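Local atomic coordinates of ABC transporter periplasmic-binding protein YTFQ (Escherichia coli, PDB entry 2VK2), a protein that binds both alpha- and beta-galactofuranose in the periplasm as the solute-binding component of the YtfQRT-YjfF ABC transporter. Residues C193-H198 with K219-G224; Y101-T106 with T267-L272; L3-S8 with I33-A38; G15-E20 with L88-I93. All blocks are in the same frame, centred on the assembly; numbering follows the deposited sequence.

Contact 1: residues C193-H198 with K219-G224; sequences CMVYAH and KDILTG
Val195 and Leu222 lie in neighbouring parallel strands, and four backbone hydrogen bonds tie the two together. Leu222 N donates to Cys193 O at 2.9 Å, and Val195 N answers by donating to Leu222 O at 2.8 Å. Further on, Val195 O accepts from Gly224 N, and Gly224 O from Ala197 N. CA hydrogens lean on the same oxygens: Met194 CA sits 3.3 Å from Leu222 O.

The apolar contacts divide between the two faces of the sheet. On one, Met194 places CG anti to its backbone N (chi1 -179°), where it meets Leu222 CB at 3.8 Å, the two side chains crossing at about a right angle. Its CE ends 3.7 Å from Gly224 N, beside a residue with no side chain of its own. On the other face Val195 and Thr223 run side by side, Val195 CG1 lying 3.9 Å from Thr223 CG2, with Val203 of helix 200-212 packed on both. Helix 109-124 covers Met194 through Ile116 and Leu120.

Strand 194-197, helix 200-212 and strand 222-225 make a beta-alpha-beta crossover, the repeating element of the Rossmann-like lobes of periplasmic sugar-binding proteins.

Contact 2: residues Y101-T106 with T267-L272; sequences YMTTVT and TMPEKL
Lys271 reaches past the ring of Tyr101 to that residue's own carbonyl. Its CB starts out away from the 101-106 segment, but CG, anti to the backbone N (chi1 -168°), already lies 4.0 Å from Tyr101 OH. Bends at chi2 and chi3 fold the chain back: CD comes to 3.5 Å from Tyr101 CE1, and CE to 3.7 Å from Met102 O. At the tip, NZ donates to Tyr101 O at 2.7 Å, nearly along the C=O axis, and makes a weak bond to Met102 O; Lys98 O is a further acceptor. The ammonium also stands over the Tyr101 face, 5.0 Å from NZ to the ring centroid and 17° off the normal, a cation-pi contact. An alanine here would probably leave Tyr101 O without this donor and the ring face without its charged neighbour.

Thr103 OG1 donates to Glu270 O at 2.7 Å, while Thr104 N donates to Lys271 O at 3.1 Å. That same Lys271 oxygen takes a bond from a water that also joins Tyr101 OH and Thr104 OG1. Farther out, Met102 CE touches Met268 SD at 3.6 Å, the two side chains crossing at about a right angle, with Tyr262 of helix 252-265 against both.

Here the chain, after building the other lobe, lays strand 272-274 parallel to strand 103-106 as an outer strand of the first lobe's sheet, as in type I periplasmic binding proteins, where each lobe is built from separate parts of the sequence.

Contact 3: residues L3-S8 with I33-A38; sequences LTVGFS and ITLKIA
Leu35 carries CG anti to its backbone N (chi1 -177°), and a chi2 of 64° then brings CD1 in toward the neighbouring strand. There CD1 lies 3.9 Å from Val5 CG1 and equally close to Phe7 CB, so one methyl bridges two successive residues on that face. Val5 divides its branches: CG1, anti to the backbone N, goes to Leu35, while CG2, anti to the carbonyl carbon, meets Ile33 CG2 at 3.8 Å. Phe7 presents its ring obliquely to Ile37, with CD2 to CG1 at 4.2 Å.

This face is roofed by helices: Ala24 and Ala28 of helix 15-31 pack on Leu35, and Phe256 of helix 252-265 covers Val5 and Ile33. Strand 4-9, helix 15-31 and strand 34-39 form the first beta-alpha-beta unit of the protein, and strand 34-39 is an outermost strand of the first lobe's parallel sheet.

Five backbone hydrogen bonds hold the pair in step, from Thr34 N to Leu3 O at one end to Ala38 N to Phe7 O at the other. Phe7 N to Lys36 O is the shortest, at 2.7 Å, with an angle of 174° at the hydrogen.

On the other face Thr4 and Thr34 stand side by side and point the same way, OG1 of Thr4 being 3.8 Å from CB of Thr34. Lys36 brings CD to 4.2 Å from Thr4 CG2, then leads away, and NZ hydrogen-bonds Gln57 OE1. Beyond Gly6, a water links Ser8 OG with Ala38 O, the bond to the carbonyl being weak; Ser8 OG is also bonded to Gln47.

Contact 4: residues G15-E20 with L88-I93; sequences GWRAAE and LLDRSI. With GZL (beta-D-galactofuranose), chain B.
Arg17 grips Asp90 end-on in a two-pronged salt bridge: NH1 donates to OD2 and NH2 to OD1, each at 2.9 Å. Both oxygens are met on the syn side, although the guanidinium and carboxylate planes are 45° apart. Arg17 NH1 also pairs with Glu20 OE1, and Glu20 OE2 comes within 2.5 Å of Asp90 OD2, close enough that one acid probably holds a proton. Gln9 bonds to Arg17 NH1 through OE1 and to Glu20 OE1 through NE2.

The sugar sits directly on this network. Asp90 OD1 accepts from O5 of the galactofuranose at 2.7 Å, and Asp90 O accepts from O6. Arg91 NE donates to O5 at 2.9 Å, while NH2 of Arg91 and NH2 of Arg17 both donate to the ring oxygen O4, although these two nitrogens of like charge are only 3.4 Å apart. Glu13 pairs with Arg17 NE. An alanine in place of Arg17 would probably leave the Asp90 carboxylate beside Glu20 without its counter-charge, free to turn away from O5.

One face of the Trp16 ring takes C6 of the sugar, near the rim, and the opposite face Glu20 CB; Trp16 CH2 touches Asp90 CB at 3.6 Å.

In the bound state Arg17 holds the Asp90 carboxylate with two bonds, and Arg17, Asp90 and Arg91 share O4 and O5 of the furanose, which probably helps to select the ring form.

Overall arrangement
From the N terminus, contact 3 closes first, joining strands 4-9 and 34-39, with helix 15-31 as the connection between them. Contact 4 starts on that helix, inside the loop of contact 3, and closes only at 88-93, so the two cross; Phe7 packs against Leu89 between them. Contact 2 opens next at 101-106, hydrogen-bonded to 88-93 through Val105, and waits until 267-272 to close. Within that long excursion the chain builds the second lobe, where contact 1 opens and closes. Contacts 2 and 3 thus lie on one sheet, contact 1 on the other, centres about 35 and 38 Å away, and contact 4 near the middle, at the sugar.

Contact 1: residues C193-H198 with K219-G224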
loop_
_atom_site.group_PDB
_atom_site.type_symbol
_atom_site.label_atom_id
_atom_site.label_comp_id
_atom_site.label_asym_id
_atom_site.label_seq_id
_atom_site.Cartn_x
_atom_site.Cartn_y
_atom_site.Cartn_z
ATOM N N CYS A 193 -22.199 -1.012 8.532
ATOM C CA CYS A 193 -22.626 -0.515 7.218
ATOM C C CYS A 193 -21.538 -0.695 6.157
ATOM O O CYS A 193 -21.839 -0.981 4.997
ATOM C CB CYS A 193 -23.026 0.966 7.330
ATOM S SG CYS A 193 -22.933 1.980 5.816
ATOM N N MET A 194 -20.278 -0.533 6.553
ATOM C CA MET A 194 -19.176 -0.510 5.602
ATOM C C MET A 194 -17.865 -0.910 6.269
ATOM O O MET A 194 -17.622 -0.576 7.432
ATOM C CB MET A 194 -19.068 0.896 5.003
ATOM C CG MET A 194 -17.975 1.085 3.965
ATOM S SD MET A 194 -16.519 1.909 4.639
ATOM C CE MET A 194 -15.580 2.177 3.135
ATOM N N VAL A 195 -17.036 -1.642 5.531
ATOM C CA VAL A 195 -15.665 -1.910 5.947
ATOM C C VAL A 195 -14.715 -1.117 5.059
ATOM O O VAL A 195 -14.802 -1.173 3.830
ATOM C CB VAL A 195 -15.305 -3.424 5.937
ATOM C CG1 VAL A 195 -15.624 -4.076 4.590
ATOM C CG2 VAL A 195 -13.834 -3.631 6.305
ATOM N N TYR A 196 -13.841 -0.351 5.710
ATOM C CA TYR A 196 -12.780 0.399 5.057
ATOM C C TYR A 196 -11.485 -0.329 5.357
ATOM O O TYR A 196 -11.083 -0.424 6.516
ATOM C CB TYR A 196 -12.714 1.833 5.601
ATOM C CG TYR A 196 -11.497 2.617 5.145
ATOM C CD1 TYR A 196 -11.124 2.647 3.804
ATOM C CD2 TYR A 196 -10.722 3.334 6.056
ATOM C CE1 TYR A 196 -10.013 3.357 3.382
ATOM C CE2 TYR A 196 -9.607 4.053 5.639
ATOM C CZ TYR A 196 -9.262 4.063 4.300
ATOM O OH TYR A 196 -8.165 4.767 3.855
ATOM N N ALA A 197 -10.839 -0.859 4.324
ATOM C CA ALA A 197 -9.577 -1.562 4.507
ATOM C C ALA A 197 -8.467 -0.792 3.814
ATOM O O ALA A 197 -8.618 -0.350 2.676
ATOM C CB ALA A 197 -9.669 -2.972 3.965
ATOM N N HIS A 198 -7.338 -0.643 4.499
ATOM C CA HIS A 198 -6.207 0.100 3.943
ATOM C C HIS A 198 -5.577 -0.578 2.731
ATOM O O HIS A 198 -4.865 0.071 1.977
ATOM C CB HIS A 198 -5.152 0.356 5.013
ATOM C CG HIS A 198 -5.597 1.309 6.072
ATOM N ND1 HIS A 198 -4.744 1.769 7.050
ATOM C CD2 HIS A 198 -6.793 1.901 6.301
ATOM C CE1 HIS A 198 -5.402 2.588 7.849
ATOM N NE2 HIS A 198 -6.644 2.693 7.414
ATOM N N LYS A 219 -23.535 -5.159 -0.320
ATOM C CA LYS A 219 -24.906 -4.689 -0.101
ATOM C C LYS A 219 -25.188 -4.453 1.383
ATOM O O LYS A 219 -25.436 -3.318 1.791
ATOM C CB LYS A 219 -25.920 -5.673 -0.695
ATOM C CG LYS A 219 -27.366 -5.199 -0.581
ATOM C CD LYS A 219 -28.293 -5.981 -1.492
ATOM C CE LYS A 219 -29.743 -5.551 -1.316
ATOM N NZ LYS A 219 -29.950 -4.104 -1.609
ATOM N N ASP A 220 -25.148 -5.518 2.184
ATOM C CA ASP A 220 -25.346 -5.399 3.633
ATOM C C ASP A 220 -24.173 -4.672 4.282
ATOM O O ASP A 220 -24.362 -3.851 5.179
ATOM C CB ASP A 220 -25.503 -6.776 4.286
ATOM C CG ASP A 220 -26.786 -7.483 3.882
ATOM O OD1 ASP A 220 -27.806 -6.804 3.635
ATOM O OD2 ASP A 220 -26.767 -8.728 3.825
ATOM N N ILE A 221 -22.963 -5.001 3.836
ATOM C CA ILE A 221 -21.755 -4.307 4.267
ATOM C C ILE A 221 -20.985 -3.892 3.016
ATOM O O ILE A 221 -20.547 -4.739 2.236
ATOM C CB ILE A 221 -20.886 -5.189 5.188
ATOM C CG1 ILE A 221 -21.654 -5.534 6.467
ATOM C CG2 ILE A 221 -19.584 -4.474 5.536
ATOM C CD1 ILE A 221 -20.927 -6.469 7.405
ATOM N N LEU A 222 -20.855 -2.582 2.819
ATOM C CA LEU A 222 -20.122 -2.027 1.686
ATOM C C LEU A 222 -18.628 -2.223 1.909
ATOM O O LEU A 222 -18.185 -2.361 3.050
ATOM C CB LEU A 222 -20.419 -0.531 1.544
ATOM C CG LEU A 222 -21.884 -0.115 1.375
ATOM C CD1 LEU A 222 -22.014 1.395 1.497
ATOM C CD2 LEU A 222 -22.442 -0.604 0.042
ATOM N N THR A 223 -17.854 -2.232 0.829
ATOM C CA THR A 223 -16.399 -2.308 0.936
ATOM C C THR A 223 -15.741 -1.150 0.201
ATOM O O THR A 223 -16.135 -0.788 -0.910
ATOM C CB THR A 223 -15.828 -3.642 0.394
ATOM O OG1 THR A 223 -15.774 -3.618 -1.040
ATOM C CG2 THR A 223 -16.662 -4.824 0.869
ATOM N N GLY A 224 -14.735 -0.568 0.848
ATOM C CA GLY A 224 -13.874 0.438 0.238
ATOM C C GLY A 224 -12.447 0.097 0.612
ATOM O O GLY A 224 -12.157 -0.131 1.780
HETATM O O HOH W 1 -24.465 -0.930 3.935
#

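Contact 2: residues Y101-T106 with T267-L272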
loop_
_atom_site.group_PDB
_atom_site.type_symbol
_atom_site.label_atom_id
_atom_site.label_comp_id
_atom_site.label_asym_id
_atom_site.label_seq_id
_atom_site.Cartn_x
_atom_site.Cartn_y
_atom_site.Cartn_z
ATOM N N TYR A 101 18.220 10.409 2.047
ATOM C CA TYR A 101 17.765 9.614 0.907
ATOM C C TYR A 101 17.520 10.524 -0.285
ATOM O O TYR A 101 17.367 11.734 -0.126
ATOM C CB TYR A 101 16.495 8.838 1.263
ATOM C CG TYR A 101 15.318 9.719 1.589
ATOM C CD1 TYR A 101 14.426 10.107 0.596
ATOM C CD2 TYR A 101 15.103 10.180 2.884
ATOM C CE1 TYR A 101 13.353 10.919 0.874
ATOM C CE2 TYR A 101 14.019 10.996 3.175
ATOM C CZ TYR A 101 13.151 11.361 2.160
ATOM O OH TYR A 101 12.069 12.168 2.420
ATOM N N MET A 102 17.467 9.934 -1.475
ATOM C CA MET A 102 17.345 10.694 -2.715
ATOM C C MET A 102 15.912 11.148 -2.957
ATOM O O MET A 102 15.646 12.336 -3.129
ATOM C CB MET A 102 17.812 9.844 -3.897
ATOM C CG MET A 102 19.271 9.435 -3.822
ATOM S SD MET A 102 20.389 10.801 -4.163
ATOM C CE MET A 102 20.324 10.806 -5.952
ATOM N N THR A 103 14.993 10.189 -2.981
ATOM C CA THR A 103 13.588 10.477 -3.216
ATOM C C THR A 103 12.740 9.365 -2.629
ATOM O O THR A 103 13.252 8.288 -2.313
ATOM C CB THR A 103 13.286 10.612 -4.730
ATOM O OG1 THR A 103 11.971 11.149 -4.919
ATOM C CG2 THR A 103 13.377 9.262 -5.435
ATOM N N THR A 104 11.452 9.653 -2.463
ATOM C CA THR A 104 10.450 8.638 -2.162
ATOM C C THR A 104 9.507 8.550 -3.354
ATOM O O THR A 104 8.910 9.552 -3.745
ATOM C CB THR A 104 9.629 8.987 -0.907
ATOM O OG1 THR A 104 10.512 9.237 0.191
ATOM C CG2 THR A 104 8.688 7.847 -0.538
ATOM N N VAL A 105 9.404 7.362 -3.943
ATOM C CA VAL A 105 8.420 7.099 -4.988
ATOM C C VAL A 105 7.200 6.494 -4.316
ATOM O O VAL A 105 7.295 5.448 -3.678
ATOM C CB VAL A 105 8.954 6.125 -6.051
ATOM C CG1 VAL A 105 7.923 5.945 -7.166
ATOM C CG2 VAL A 105 10.277 6.624 -6.615
ATOM N N THR A 106 6.056 7.156 -4.434
ATOM C CA THR A 106 4.896 6.771 -3.647
ATOM C C THR A 106 3.643 7.440 -4.180
ATOM O O THR A 106 3.718 8.451 -4.869
ATOM C CB THR A 106 5.105 7.169 -2.157
ATOM O OG1 THR A 106 3.980 6.760 -1.368
ATOM C CG2 THR A 106 5.305 8.676 -2.017
ATOM N N THR A 267 22.414 14.407 -11.746
ATOM C CA THR A 267 21.102 15.044 -11.630
ATOM C C THR A 267 20.345 14.452 -10.445
ATOM O O THR A 267 20.076 13.252 -10.415
ATOM C CB THR A 267 20.254 14.853 -12.905
ATOM O OG1 THR A 267 20.935 15.422 -14.029
ATOM C CG2 THR A 267 18.892 15.519 -12.753
ATOM N N MET A 268 20.016 15.296 -9.470
ATOM C CA MET A 268 19.268 14.860 -8.294
ATOM C C MET A 268 17.773 14.878 -8.597
ATOM O O MET A 268 17.284 15.801 -9.252
ATOM C CB MET A 268 19.564 15.772 -7.100
ATOM C CG MET A 268 21.005 15.719 -6.605
ATOM S SD MET A 268 21.406 14.198 -5.720
ATOM C CE MET A 268 20.427 14.393 -4.233
ATOM N N PRO A 269 17.036 13.858 -8.125
ATOM C CA PRO A 269 15.592 13.858 -8.318
ATOM C C PRO A 269 14.897 14.796 -7.340
ATOM O O PRO A 269 15.510 15.254 -6.373
ATOM C CB PRO A 269 15.206 12.409 -8.017
ATOM C CG PRO A 269 16.209 11.967 -7.018
ATOM C CD PRO A 269 17.490 12.662 -7.392
ATOM N N GLU A 270 13.623 15.072 -7.592
ATOM C CA GLU A 270 12.791 15.758 -6.612
ATOM C C GLU A 270 12.656 14.837 -5.402
ATOM O O GLU A 270 12.731 13.614 -5.537
ATOM C CB GLU A 270 11.413 16.094 -7.191
ATOM C CG GLU A 270 11.435 17.017 -8.414
ATOM C CD GLU A 270 12.020 18.392 -8.131
ATOM O OE1 GLU A 270 11.942 18.864 -6.976
ATOM O OE2 GLU A 270 12.557 19.010 -9.075
ATOM N N LYS A 271 12.467 15.420 -4.224
ATOM C CA LYS A 271 12.450 14.651 -2.979
ATOM C C LYS A 271 11.230 13.730 -2.878
ATOM O O LYS A 271 11.296 12.692 -2.227
ATOM C CB LYS A 271 12.506 15.593 -1.767
ATOM C CG LYS A 271 12.775 14.909 -0.417
ATOM C CD LYS A 271 14.093 14.132 -0.364
ATOM C CE LYS A 271 15.300 15.017 -0.620
ATOM N NZ LYS A 271 16.579 14.280 -0.423
ATOM N N LEU A 272 10.129 14.128 -3.511
ATOM C CA LEU A 272 8.902 13.338 -3.531
ATOM C C LEU A 272 8.490 13.095 -4.977
ATOM O O LEU A 272 8.276 14.040 -5.735
ATOM C CB LEU A 272 7.787 14.068 -2.778
ATOM C CG LEU A 272 6.420 13.377 -2.699
ATOM C CD1 LEU A 272 6.517 12.050 -1.967
ATOM C CD2 LEU A 272 5.407 14.289 -2.019
HETATM O O HOH W 2 10.290 12.146 0.223
HETATM O O HOH W 3 17.227 14.325 -4.358
#

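Contact 3: residues L3-S8 with I33-A38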
loop_
_atom_site.group_PDB
_atom_site.type_symbol
_atom_site.label_atom_id
_atom_site.label_comp_id
_atom_site.label_asym_id
_atom_site.label_seq_id
_atom_site.Cartn_x
_atom_site.Cartn_y
_atom_site.Cartn_z
ATOM N N LEU A 3 25.160 -1.503 -13.549
ATOM C CA LEU A 3 24.677 -1.084 -12.231
ATOM C C LEU A 3 24.115 -2.271 -11.463
ATOM O O LEU A 3 23.418 -3.113 -12.031
ATOM C CB LEU A 3 23.591 -0.010 -12.357
ATOM C CG LEU A 3 24.006 1.379 -12.848
ATOM C CD1 LEU A 3 22.781 2.277 -12.939
ATOM C CD2 LEU A 3 25.058 2.003 -11.941
ATOM N N THR A 4 24.432 -2.332 -10.170
ATOM C CA THR A 4 23.833 -3.299 -9.257
ATOM C C THR A 4 23.049 -2.544 -8.188
ATOM O O THR A 4 23.586 -1.648 -7.533
ATOM C CB THR A 4 24.894 -4.184 -8.580
ATOM O OG1 THR A 4 25.589 -4.943 -9.575
ATOM C CG2 THR A 4 24.249 -5.144 -7.585
ATOM N N VAL A 5 21.778 -2.906 -8.033
ATOM C CA VAL A 5 20.905 -2.292 -7.040
ATOM C C VAL A 5 20.484 -3.345 -6.020
ATOM O O VAL A 5 20.089 -4.451 -6.385
ATOM C CB VAL A 5 19.651 -1.679 -7.702
ATOM C CG1 VAL A 5 18.684 -1.146 -6.652
ATOM C CG2 VAL A 5 20.056 -0.577 -8.667
ATOM N N GLY A 6 20.595 -2.998 -4.740
ATOM C CA GLY A 6 20.084 -3.834 -3.662
ATOM C C GLY A 6 18.747 -3.278 -3.218
ATOM O O GLY A 6 18.663 -2.115 -2.836
ATOM N N PHE A 7 17.707 -4.106 -3.275
ATOM C CA PHE A 7 16.355 -3.702 -2.891
ATOM C C PHE A 7 15.956 -4.450 -1.629
ATOM O O PHE A 7 15.816 -5.674 -1.640
ATOM C CB PHE A 7 15.393 -3.994 -4.053
ATOM C CG PHE A 7 13.926 -3.709 -3.773
ATOM C CD1 PHE A 7 13.506 -2.808 -2.796
ATOM C CD2 PHE A 7 12.956 -4.331 -4.554
ATOM C CE1 PHE A 7 12.146 -2.567 -2.587
ATOM C CE2 PHE A 7 11.605 -4.089 -4.352
ATOM C CZ PHE A 7 11.199 -3.206 -3.368
ATOM N N SER A 8 15.818 -3.706 -0.531
ATOM C CA SER A 8 15.256 -4.242 0.699
ATOM C C SER A 8 13.738 -4.141 0.617
ATOM O O SER A 8 13.163 -3.062 0.781
ATOM C CB SER A 8 15.772 -3.491 1.926
ATOM O OG SER A 8 15.146 -3.986 3.096
ATOM N N ILE A 33 20.046 -3.764 -15.556
ATOM C CA ILE A 33 20.460 -3.528 -14.176
ATOM C C ILE A 33 20.368 -4.838 -13.404
ATOM O O ILE A 33 19.388 -5.575 -13.534
ATOM C CB ILE A 33 19.570 -2.451 -13.515
ATOM C CG1 ILE A 33 19.809 -1.095 -14.186
ATOM C CG2 ILE A 33 19.842 -2.362 -12.011
ATOM C CD1 ILE A 33 18.819 -0.021 -13.783
ATOM N N THR A 34 21.406 -5.136 -12.627
ATOM C CA THR A 34 21.415 -6.300 -11.752
ATOM C C THR A 34 20.689 -5.935 -10.462
ATOM O O THR A 34 21.113 -5.034 -9.743
ATOM C CB THR A 34 22.860 -6.739 -11.431
ATOM O OG1 THR A 34 23.545 -7.051 -12.650
ATOM C CG2 THR A 34 22.872 -7.957 -10.524
ATOM N N LEU A 35 19.588 -6.625 -10.182
ATOM C CA LEU A 35 18.774 -6.331 -9.010
ATOM C C LEU A 35 18.839 -7.483 -8.022
ATOM O O LEU A 35 18.517 -8.621 -8.362
ATOM C CB LEU A 35 17.324 -6.093 -9.428
ATOM C CG LEU A 35 16.357 -5.703 -8.306
ATOM C CD1 LEU A 35 16.730 -4.356 -7.704
ATOM C CD2 LEU A 35 14.929 -5.683 -8.821
ATOM N N LYS A 36 19.270 -7.175 -6.802
ATOM C CA LYS A 36 19.263 -8.126 -5.704
ATOM C C LYS A 36 18.133 -7.743 -4.769
ATOM O O LYS A 36 18.073 -6.603 -4.307
ATOM C CB LYS A 36 20.586 -8.072 -4.945
ATOM C CG LYS A 36 21.808 -8.166 -5.838
ATOM C CD LYS A 36 23.089 -8.237 -5.031
ATOM C CE LYS A 36 23.219 -9.572 -4.315
ATOM N NZ LYS A 36 24.589 -9.801 -3.807
ATOM N N ILE A 37 17.236 -8.683 -4.495
ATOM C CA ILE A 37 16.096 -8.412 -3.628
ATOM C C ILE A 37 16.220 -9.196 -2.326
ATOM O O ILE A 37 16.338 -10.422 -2.334
ATOM C CB ILE A 37 14.757 -8.750 -4.312
ATOM C CG1 ILE A 37 14.642 -8.023 -5.656
ATOM C CG2 ILE A 37 13.597 -8.363 -3.408
ATOM C CD1 ILE A 37 13.342 -8.284 -6.388
ATOM N N ALA A 38 16.211 -8.468 -1.214
ATOM C CA ALA A 38 16.180 -9.065 0.115
ATOM C C ALA A 38 14.759 -8.982 0.654
ATOM O O ALA A 38 14.121 -7.932 0.583
ATOM C CB ALA A 38 17.150 -8.342 1.048
HETATM O O HOH W 4 24.197 -5.261 -14.557
HETATM O O HOH W 5 14.770 -6.629 3.235
#

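Contact 4: residues G15-E20 with L88-I93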
loop_
_atom_site.group_PDB
_atom_site.type_symbol
_atom_site.label_atom_id
_atom_site.label_comp_id
_atom_site.label_asym_id
_atom_site.label_seq_id
_atom_site.Cartn_x
_atom_site.Cartn_y
_atom_site.Cartn_z
ATOM N N GLY A 15 -0.977 -9.181 -2.572
ATOM C CA GLY A 15 -0.840 -9.372 -4.010
ATOM C C GLY A 15 -0.229 -8.158 -4.680
ATOM O O GLY A 15 0.472 -8.283 -5.680
ATOM N N TRP A 16 -0.490 -6.975 -4.126
ATOM C CA TRP A 16 0.113 -5.759 -4.647
ATOM C C TRP A 16 1.636 -5.797 -4.510
ATOM O O TRP A 16 2.346 -5.483 -5.461
ATOM C CB TRP A 16 -0.441 -4.500 -3.966
ATOM C CG TRP A 16 0.165 -3.283 -4.567
ATOM C CD1 TRP A 16 -0.297 -2.583 -5.638
ATOM C CD2 TRP A 16 1.401 -2.664 -4.186
ATOM N NE1 TRP A 16 0.560 -1.552 -5.938
ATOM C CE2 TRP A 16 1.614 -1.586 -5.063
ATOM C CE3 TRP A 16 2.349 -2.918 -3.185
ATOM C CZ2 TRP A 16 2.728 -0.750 -4.965
ATOM C CZ3 TRP A 16 3.457 -2.087 -3.089
ATOM C CH2 TRP A 16 3.637 -1.023 -3.976
ATOM N N ARG A 17 2.138 -6.176 -3.340
ATOM C CA ARG A 17 3.589 -6.176 -3.142
ATOM C C ARG A 17 4.265 -7.244 -3.993
ATOM O O ARG A 17 5.360 -7.028 -4.498
ATOM C CB ARG A 17 3.984 -6.334 -1.674
ATOM C CG ARG A 17 5.489 -6.079 -1.460
ATOM C CD ARG A 17 5.867 -5.825 -0.012
ATOM N NE ARG A 17 5.191 -4.641 0.501
ATOM C CZ ARG A 17 5.557 -3.386 0.265
ATOM N NH1 ARG A 17 6.634 -3.098 -0.448
ATOM N NH2 ARG A 17 4.825 -2.408 0.762
ATOM N N ALA A 18 3.602 -8.381 -4.174
ATOM C CA ALA A 18 4.107 -9.413 -5.074
ATOM C C ALA A 18 4.259 -8.857 -6.490
ATOM O O ALA A 18 5.257 -9.121 -7.161
ATOM C CB ALA A 18 3.190 -10.628 -5.073
ATOM N N ALA A 19 3.275 -8.082 -6.936
ATOM C CA ALA A 19 3.342 -7.424 -8.237
ATOM C C ALA A 19 4.459 -6.380 -8.285
ATOM O O ALA A 19 5.158 -6.271 -9.288
ATOM C CB ALA A 19 2.002 -6.786 -8.589
ATOM N N GLU A 20 4.624 -5.613 -7.208
ATOM C CA GLU A 20 5.705 -4.627 -7.143
ATOM C C GLU A 20 7.069 -5.298 -7.315
ATOM O O GLU A 20 7.931 -4.788 -8.030
ATOM C CB GLU A 20 5.673 -3.858 -5.820
ATOM C CG GLU A 20 6.677 -2.711 -5.754
ATOM C CD GLU A 20 6.944 -2.233 -4.342
ATOM O OE1 GLU A 20 7.036 -3.075 -3.426
ATOM O OE2 GLU A 20 7.066 -1.002 -4.160
ATOM N N LEU A 88 13.599 5.461 -1.683
ATOM C CA LEU A 88 12.512 4.862 -0.919
ATOM C C LEU A 88 11.343 4.570 -1.850
ATOM O O LEU A 88 10.986 5.402 -2.678
ATOM C CB LEU A 88 12.077 5.789 0.218
ATOM C CG LEU A 88 13.191 6.191 1.191
ATOM C CD1 LEU A 88 12.641 7.135 2.246
ATOM C CD2 LEU A 88 13.839 4.974 1.835
ATOM N N LEU A 89 10.783 3.365 -1.715
ATOM C CA LEU A 89 9.627 2.922 -2.554
ATOM C C LEU A 89 8.438 2.621 -1.681
ATOM O O LEU A 89 8.523 1.905 -0.733
ATOM C CB LEU A 89 10.024 1.654 -3.340
ATOM C CG LEU A 89 10.938 1.793 -4.578
ATOM C CD1 LEU A 89 12.303 2.477 -4.336
ATOM C CD2 LEU A 89 11.111 0.391 -5.172
ATOM N N ASP A 90 7.337 3.243 -2.109
ATOM C CA ASP A 90 5.949 2.893 -1.703
ATOM C C ASP A 90 5.536 3.164 -0.248
ATOM O O ASP A 90 4.383 3.308 0.016
ATOM C CB ASP A 90 5.573 1.464 -2.195
ATOM C CG ASP A 90 5.980 0.351 -1.257
ATOM O OD1 ASP A 90 5.517 0.283 -0.149
ATOM O OD2 ASP A 90 6.726 -0.528 -1.686
ATOM N N ARG A 91 6.507 3.283 0.638
ATOM C CA ARG A 91 6.292 3.876 2.008
ATOM C C ARG A 91 7.365 4.929 2.274
ATOM O O ARG A 91 8.376 4.916 1.669
ATOM C CB ARG A 91 6.337 2.798 3.086
ATOM C CG ARG A 91 5.275 1.664 2.840
ATOM C CD ARG A 91 5.173 0.740 4.015
ATOM N NE ARG A 91 4.192 -0.356 3.655
ATOM C CZ ARG A 91 4.061 -1.488 4.306
ATOM N NH1 ARG A 91 4.683 -1.743 5.430
ATOM N NH2 ARG A 91 3.266 -2.426 3.839
ATOM N N SER A 92 7.022 5.775 3.230
ATOM C CA SER A 92 7.865 6.912 3.572
ATOM C C SER A 92 8.468 6.756 4.961
ATOM O O SER A 92 8.037 5.922 5.756
ATOM C CB SER A 92 7.044 8.200 3.510
ATOM O OG SER A 92 6.592 8.467 2.193
ATOM N N ILE A 93 9.477 7.574 5.245
ATOM C CA ILE A 93 10.092 7.600 6.567
ATOM C C ILE A 93 9.954 8.984 7.178
ATOM O O ILE A 93 9.747 9.976 6.475
ATOM C CB ILE A 93 11.578 7.154 6.531
ATOM C CG1 ILE A 93 12.449 8.160 5.772
ATOM C CG2 ILE A 93 11.692 5.761 5.912
ATOM C CD1 ILE A 93 13.923 7.787 5.758
HETATM C C6 GZL B . 1.533 0.766 -0.618
HETATM C C5 GZL B . 1.908 -0.030 0.404
HETATM C C4 GZL B . 1.061 -1.163 0.950
HETATM C C3 GZL B . -0.110 -1.709 0.179
HETATM C C2 GZL B . -0.083 -3.034 0.184
HETATM O O6 GZL B . 2.310 1.765 -1.046
HETATM O O5 GZL B . 3.051 0.232 1.047
HETATM O O4 GZL B . 1.872 -2.325 1.171
HETATM O O3 GZL B . -1.060 -0.937 -0.337
HETATM C C1 GZL B . 1.160 -3.522 0.837
HETATM O O2 GZL B . -0.975 -3.887 -0.323
HETATM O O1 GZL B . 0.882 -4.270 2.016
#